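Local coordinates for protein cysteine desulfurase (Stenotrophomonas maltophilia, PDB 6WCI) that probably takes sulfur from L-cysteine with the help of pyridoxal 5'-phosphate, passing it to a carrier and releasing L-alanine, at residues B[228-232]-B[233-237]; B[304-307]-B[308-311]; B[314-318]-B[319-323]. All coordinates share one frame; numbering follows the deposited sequence.

Contact 1 (B[228-232]-B[233-237])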
loop_
_atom_site.group_PDB
_atom_site.type_symbol
_atom_site.label_atom_id
_atom_site.label_comp_id
_atom_site.label_asym_id
_atom_site.label_seq_id
_atom_site.Cartn_x
_atom_site.Cartn_y
_atom_site.Cartn_z
ATOM N N ARG B 228 -24.246 1.391 -1.045
ATOM C CA ARG B 228 -25.206 2.464 -1.247
ATOM C C ARG B 228 -24.513 3.637 -1.917
ATOM O O ARG B 228 -23.282 3.746 -1.906
ATOM C CB ARG B 228 -25.820 2.916 0.075
ATOM C CG ARG B 228 -24.799 3.579 0.977
ATOM C CD ARG B 228 -25.269 3.609 2.416
ATOM N NE ARG B 228 -26.382 4.529 2.605
ATOM C CZ ARG B 228 -27.646 4.161 2.767
ATOM N NH1 ARG B 228 -27.979 2.876 2.762
ATOM N NH2 ARG B 228 -28.579 5.085 2.936
ATOM N N LYS B 229 -25.319 4.521 -2.501
ATOM C CA LYS B 229 -24.774 5.752 -3.050
ATOM C C LYS B 229 -24.388 6.671 -1.910
ATOM O O LYS B 229 -25.203 6.957 -1.030
ATOM C CB LYS B 229 -25.763 6.451 -3.976
ATOM C CG LYS B 229 -25.129 7.692 -4.606
ATOM C CD LYS B 229 -25.867 8.216 -5.820
ATOM C CE LYS B 229 -25.083 9.343 -6.486
ATOM N NZ LYS B 229 -24.748 10.462 -5.546
ATOM N N VAL B 230 -23.141 7.119 -1.912
ATOM C CA VAL B 230 -22.668 8.077 -0.927
ATOM C C VAL B 230 -22.236 9.331 -1.668
ATOM O O VAL B 230 -21.341 9.283 -2.523
ATOM C CB VAL B 230 -21.529 7.517 -0.060
ATOM C CG1 VAL B 230 -21.165 8.526 1.021
ATOM C CG2 VAL B 230 -21.942 6.200 0.578
ATOM N N ASP B 231 -22.913 10.436 -1.371
ATOM C CA ASP B 231 -22.470 11.783 -1.716
ATOM C C ASP B 231 -21.666 12.269 -0.520
ATOM O O ASP B 231 -22.215 12.804 0.446
ATOM C CB ASP B 231 -23.674 12.671 -2.016
ATOM C CG ASP B 231 -23.295 14.110 -2.330
ATOM O OD1 ASP B 231 -22.138 14.511 -2.088
ATOM O OD2 ASP B 231 -24.172 14.852 -2.824
ATOM N N VAL B 232 -20.342 12.077 -0.579
ATOM C CA VAL B 232 -19.511 12.384 0.583
ATOM C C VAL B 232 -19.612 13.865 0.944
ATOM O O VAL B 232 -19.646 14.230 2.125
ATOM C CB VAL B 232 -18.047 11.963 0.341
ATOM C CG1 VAL B 232 -17.165 12.458 1.464
ATOM C CG2 VAL B 232 -17.931 10.451 0.225
ATOM N N ALA B 233 -19.662 14.739 -0.066
ATOM C CA ALA B 233 -19.646 16.174 0.205
ATOM C C ALA B 233 -20.903 16.610 0.938
ATOM O O ALA B 233 -20.846 17.486 1.807
ATOM C CB ALA B 233 -19.492 16.962 -1.094
ATOM N N ALA B 234 -22.044 16.008 0.602
ATOM C CA ALA B 234 -23.300 16.357 1.252
ATOM C C ALA B 234 -23.386 15.835 2.676
ATOM O O ALA B 234 -24.328 16.194 3.393
ATOM C CB ALA B 234 -24.481 15.829 0.433
ATOM N N ILE B 235 -22.451 14.988 3.100
ATOM C CA ILE B 235 -22.484 14.524 4.480
ATOM C C ILE B 235 -22.098 15.655 5.425
ATOM O O ILE B 235 -22.657 15.785 6.517
ATOM C CB ILE B 235 -21.577 13.291 4.660
ATOM C CG1 ILE B 235 -22.058 12.137 3.775
ATOM C CG2 ILE B 235 -21.572 12.841 6.111
ATOM C CD1 ILE B 235 -21.297 10.842 3.993
ATOM N N GLY B 236 -21.155 16.501 5.018
ATOM C CA GLY B 236 -20.710 17.572 5.884
ATOM C C GLY B 236 -19.740 17.132 6.955
ATOM O O GLY B 236 -19.663 17.770 8.010
ATOM N N CYS B 237 -19.010 16.047 6.725
ATOM C CA CYS B 237 -18.000 15.584 7.661
ATOM C C CYS B 237 -16.666 16.265 7.358
ATOM O O CYS B 237 -16.506 16.927 6.331
ATOM C CB CYS B 237 -17.865 14.062 7.591
ATOM S SG CYS B 237 -17.435 13.395 5.940
HETATM O O HOH W 1 -18.313 16.096 3.782
#

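Contact 2 (B[304-307]-B[308-311])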
loop_
_atom_site.group_PDB
_atom_site.type_symbol
_atom_site.label_atom_id
_atom_site.label_comp_id
_atom_site.label_asym_id
_atom_site.label_seq_id
_atom_site.Cartn_x
_atom_site.Cartn_y
_atom_site.Cartn_z
ATOM N N ILE B 304 -5.349 1.782 -10.712
ATOM C CA ILE B 304 -5.966 1.671 -12.032
ATOM C C ILE B 304 -7.162 0.723 -11.986
ATOM O O ILE B 304 -8.225 1.012 -12.548
ATOM C CB ILE B 304 -4.930 1.221 -13.069
ATOM C CG1 ILE B 304 -3.954 2.361 -13.350
ATOM C CG2 ILE B 304 -5.613 0.751 -14.368
ATOM C CD1 ILE B 304 -2.886 1.944 -14.323
ATOM N N GLY B 305 -7.015 -0.411 -11.298
ATOM C CA GLY B 305 -8.142 -1.316 -11.140
ATOM C C GLY B 305 -9.252 -0.732 -10.281
ATOM O O GLY B 305 -10.433 -0.980 -10.533
ATOM N N LEU B 306 -8.893 0.045 -9.251
ATOM C CA LEU B 306 -9.924 0.642 -8.402
ATOM C C LEU B 306 -10.742 1.658 -9.182
ATOM O O LEU B 306 -11.963 1.745 -9.010
ATOM C CB LEU B 306 -9.308 1.283 -7.150
ATOM C CG LEU B 306 -10.360 1.889 -6.186
ATOM C CD1 LEU B 306 -11.353 0.806 -5.702
ATOM C CD2 LEU B 306 -9.771 2.654 -4.990
ATOM N N GLY B 307 -10.096 2.404 -10.078
ATOM C CA GLY B 307 -10.835 3.301 -10.951
ATOM C C GLY B 307 -11.872 2.582 -11.794
ATOM O O GLY B 307 -12.995 3.068 -11.962
ATOM N N VAL B 308 -11.519 1.408 -12.324
ATOM C CA VAL B 308 -12.503 0.629 -13.078
ATOM C C VAL B 308 -13.631 0.148 -12.165
ATOM O O VAL B 308 -14.803 0.139 -12.562
ATOM C CB VAL B 308 -11.821 -0.539 -13.811
ATOM C CG1 VAL B 308 -12.858 -1.371 -14.550
ATOM C CG2 VAL B 308 -10.773 -0.007 -14.805
ATOM N N ALA B 309 -13.298 -0.266 -10.938
ATOM C CA ALA B 309 -14.331 -0.667 -9.981
ATOM C C ALA B 309 -15.315 0.465 -9.731
ATOM O O ALA B 309 -16.536 0.255 -9.720
ATOM C CB ALA B 309 -13.696 -1.104 -8.661
ATOM N N ALA B 310 -14.801 1.678 -9.513
ATOM C CA ALA B 310 -15.678 2.823 -9.294
ATOM C C ALA B 310 -16.575 3.066 -10.499
ATOM O O ALA B 310 -17.784 3.299 -10.352
ATOM C CB ALA B 310 -14.841 4.068 -8.975
ATOM N N ASP B 311 -16.009 2.992 -11.706
ATOM C CA ASP B 311 -16.814 3.202 -12.903
ATOM C C ASP B 311 -17.827 2.079 -13.089
ATOM O O ASP B 311 -18.955 2.319 -13.539
ATOM C CB ASP B 311 -15.912 3.323 -14.126
ATOM C CG ASP B 311 -16.697 3.547 -15.397
ATOM O OD1 ASP B 311 -17.315 4.624 -15.530
ATOM O OD2 ASP B 311 -16.707 2.642 -16.258
#

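Contact 3 (B[314-318]-B[319-323])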
loop_
_atom_site.group_PDB
_atom_site.type_symbol
_atom_site.label_atom_id
_atom_site.label_comp_id
_atom_site.label_asym_id
_atom_site.label_seq_id
_atom_site.Cartn_x
_atom_site.Cartn_y
_atom_site.Cartn_z
ATOM N N GLN B 314 -20.651 2.927 -10.650
ATOM C CA GLN B 314 -21.426 4.055 -11.156
ATOM C C GLN B 314 -22.262 3.648 -12.367
ATOM O O GLN B 314 -23.387 4.130 -12.540
ATOM C CB GLN B 314 -20.511 5.231 -11.492
ATOM C CG GLN B 314 -20.063 6.015 -10.264
ATOM C CD GLN B 314 -19.215 7.234 -10.605
ATOM O OE1 GLN B 314 -19.710 8.364 -10.605
ATOM N NE2 GLN B 314 -17.925 7.010 -10.892
ATOM N N GLN B 315 -21.736 2.748 -13.207
ATOM C CA GLN B 315 -22.492 2.290 -14.374
ATOM C C GLN B 315 -23.726 1.496 -13.965
ATOM O O GLN B 315 -24.803 1.663 -14.551
ATOM C CB GLN B 315 -21.606 1.441 -15.289
ATOM C CG GLN B 315 -20.588 2.229 -16.097
ATOM C CD GLN B 315 -21.238 3.208 -17.047
ATOM O OE1 GLN B 315 -21.125 4.423 -16.874
ATOM N NE2 GLN B 315 -21.924 2.685 -18.063
ATOM N N LEU B 316 -23.582 0.592 -12.992
ATOM C CA LEU B 316 -24.753 -0.115 -12.485
ATOM C C LEU B 316 -25.755 0.863 -11.898
ATOM O O LEU B 316 -26.967 0.717 -12.091
ATOM C CB LEU B 316 -24.354 -1.134 -11.419
ATOM C CG LEU B 316 -23.475 -2.333 -11.738
ATOM C CD1 LEU B 316 -23.640 -3.355 -10.624
ATOM C CD2 LEU B 316 -23.826 -2.930 -13.092
ATOM N N GLY B 317 -25.263 1.876 -11.194
ATOM C CA GLY B 317 -26.121 2.722 -10.396
ATOM C C GLY B 317 -26.073 2.296 -8.944
ATOM O O GLY B 317 -26.601 1.239 -8.582
ATOM N N GLN B 318 -25.427 3.111 -8.107
ATOM C CA GLN B 318 -25.320 2.790 -6.688
ATOM C C GLN B 318 -26.696 2.659 -6.047
ATOM O O GLN B 318 -26.910 1.787 -5.193
ATOM C CB GLN B 318 -24.488 3.855 -5.969
ATOM C CG GLN B 318 -23.112 4.124 -6.577
ATOM C CD GLN B 318 -23.072 5.401 -7.413
ATOM O OE1 GLN B 318 -23.881 5.577 -8.330
ATOM N NE2 GLN B 318 -22.130 6.300 -7.097
ATOM N N GLU B 319 -27.646 3.512 -6.447
ATOM C CA GLU B 319 -29.022 3.356 -5.974
ATOM C C GLU B 319 -29.593 2.008 -6.389
ATOM O O GLU B 319 -30.330 1.374 -5.625
ATOM C CB GLU B 319 -29.907 4.483 -6.505
ATOM C CG GLU B 319 -29.689 5.828 -5.849
ATOM C CD GLU B 319 -28.791 6.740 -6.664
ATOM O OE1 GLU B 319 -27.995 6.233 -7.492
ATOM O OE2 GLU B 319 -28.888 7.973 -6.474
ATOM N N ASN B 320 -29.271 1.556 -7.604
ATOM C CA ASN B 320 -29.759 0.253 -8.056
ATOM C C ASN B 320 -29.167 -0.869 -7.213
ATOM O O ASN B 320 -29.847 -1.852 -6.908
ATOM C CB ASN B 320 -29.426 0.047 -9.536
ATOM C CG ASN B 320 -30.229 0.950 -10.451
ATOM O OD1 ASN B 320 -31.409 1.196 -10.218
ATOM N ND2 ASN B 320 -29.586 1.454 -11.503
ATOM N N VAL B 321 -27.900 -0.732 -6.818
ATOM C CA VAL B 321 -27.260 -1.739 -5.975
ATOM C C VAL B 321 -27.910 -1.776 -4.598
ATOM O O VAL B 321 -28.181 -2.851 -4.049
ATOM C CB VAL B 321 -25.749 -1.468 -5.867
ATOM C CG1 VAL B 321 -25.170 -2.205 -4.677
ATOM C CG2 VAL B 321 -25.039 -1.900 -7.138
ATOM N N GLU B 322 -28.138 -0.601 -4.006
ATOM C CA GLU B 322 -28.761 -0.538 -2.689
ATOM C C GLU B 322 -30.130 -1.202 -2.699
ATOM O O GLU B 322 -30.479 -1.943 -1.770
ATOM C CB GLU B 322 -28.868 0.917 -2.244
ATOM C CG GLU B 322 -29.771 1.136 -1.048
ATOM C CD GLU B 322 -29.838 2.594 -0.634
ATOM O OE1 GLU B 322 -29.312 3.451 -1.375
ATOM O OE2 GLU B 322 -30.414 2.881 0.432
ATOM N N ALA B 323 -30.909 -0.967 -3.758
ATOM C CA ALA B 323 -32.228 -1.588 -3.861
ATOM C C ALA B 323 -32.110 -3.097 -4.018
ATOM O O ALA B 323 -32.874 -3.852 -3.412
ATOM C CB ALA B 323 -33.002 -0.978 -5.026
#

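Contact 1 (B[228-232]-B[233-237])
Asp-231 caps the short helix 232-235: its OD1 accepts the backbone N-H of Ala-234 at 3.1 Å, with an N-H...O angle of 157°. The donor stands above the carboxylate plane, 68° out of it. CG lies anti to the backbone N (chi1 178°), which turns the carboxylate forward over the first turn. The N-cap position suits aspartate because its short side chain can meet an amide to which the backbone offers only a weak bond, at Asp-231 O; the straighter bond to OD1 supplements it. OD1 also accepts from Asn-102 ND2, which ties the cap to the residues just after helix 81-101. The other oxygen, Asp-231 OD2, rests 3.4 Å from Ala-234 CB, where a methyl is small enough to sit close to the carboxylate.

Within the turn, Ile-235 N donates to Val-232 O at 3.1 Å. A water lies 2.8 Å from Val-232 O and also within hydrogen-bonding reach of Cys-237 O, and accepts a weak bond from Gly-236 N. Gly-236, just past the helix, turns the chain with a positive phi, a backbone that glycine adopts with ease.

Packing follows on the buried side. Ile-235 CG1 lies 3.4 Å from Asp-231 O, and its CD1 reaches back to Val-230 CG1 at 3.8 Å, the two side chains slanting across each other. Val-230, Val-232 and Ile-235 all touch Tyr-240 of strand 239-243, so branched aliphatic residues fill the side facing the large sheet. The Asp-231 carboxylate is probably stabilised in its charged form by the two N-H groups that OD1 accepts, from Ala-234 and Asn-102.

Contact 2 (B[304-307]-B[308-311])
From Ile-304 to Asp-311 the backbone is a regular alpha-helix, in which Val-308 N, Ala-309 N, Ala-310 N and Asp-311 N each donate to the carbonyl four residues earlier. The bond from Ala-310 N to Leu-306 O is 2.9 Å long and runs nearly along the C=O axis, whereas Val-308 N to Ile-304 O is weak at 3.3 Å.

Val-308 turns one branch, CG2, back against the preceding turn. Val-308 CG2, beside its own backbone N because CG1 takes the anti place (chi1 178°), comes 3.6 Å from Ile-304 O, and its CB is as near to Gly-305 O. A beta-branched valine suits this place, since one methyl can lie along the earlier turn while the other points elsewhere. Ala-309 CB lies 3.4 Å from Leu-306 O and meets the CD1 methyl of Leu-306 at 4.2 Å, a loose apolar touch. Leucine has the length to bring a methyl to its neighbour one turn on, where alanine adds a single methyl of its own.

These residues belong to helix 300-316, which in this class-V aminotransferase fold packs against helix 58-70, through Ile-304 on Phe-67 and Ala-309 on Val-60, and against helix 81-101, through Leu-306 on Leu-97. Leu-306 also touches Met-247, which directly follows Lys-246, the lysine that carries the pyridoxal phosphate, so one side of the helix lies close to the cofactor-bearing loop.

Small residues suit such a buried helix: Gly-305 and Gly-307 add no side chain, and Ala-310 adds one methyl. Asp-311 is partly exposed; its CB lies 3.6 Å from Gly-307 O, while its carboxylate extends clear of the earlier turn.

Contact 3 (B[314-318]-B[319-323])
Asn-320 reaches across a helix-to-helix junction to Leu-316: helix 300-316 ends at Gly-317, which is also the N-cap of helix 318-336. The CB of Asn-320 lies 3.2 Å from Gly-317 O and 3.6 Å from Leu-316 O. Its CG, set beside the backbone N by a chi1 of -70°, comes to 3.7 Å from Leu-316 O. From there Asn-320 ND2 donates to Leu-316 O at 2.8 Å, almost straight at 173°, with the acceptor in the plane of the amide. Asparagine suits the place because its short amide can give an N-H to a carbonyl at the end of the first helix.

Gly-317 has no side chain, and its positive phi of 99° lets the chain turn while Asn-320 ND2 lies close to its CA. The new helix starts with Val-321 N donating to Gly-317 O, and Glu-322 N to Gln-318 O follows.

Leu-316 and Val-321 both touch Trp-26 of helix 26-30, giving the junction an apolar side. There the CD1 methyl of Leu-316 meets Val-321 CG2 at 4.0 Å.

Overall arrangement
The three contacts come in series along the chain, all in the class-V aminotransferase fold. Contact 1 lies in the connection from strand 216-220 to strand 239-243 of the seven-stranded sheet. Contact 2 is in the middle of helix 300-316, and contact 3 follows where that helix gives way to helix 318-336. The centres of contacts 2 and 3 are about 15 Å apart, as are those of 1 and 3; the centres of contacts 1 and 2 are about 19 Å apart, and the two do not touch. Contacts 1 and 3 meet through Lys-229, packed on Gln-318 and Glu-319, and a long, weak ion pair between Arg-228 and Glu-322. The loop before helix 232-235 thus joins the sheet region to the helical junction.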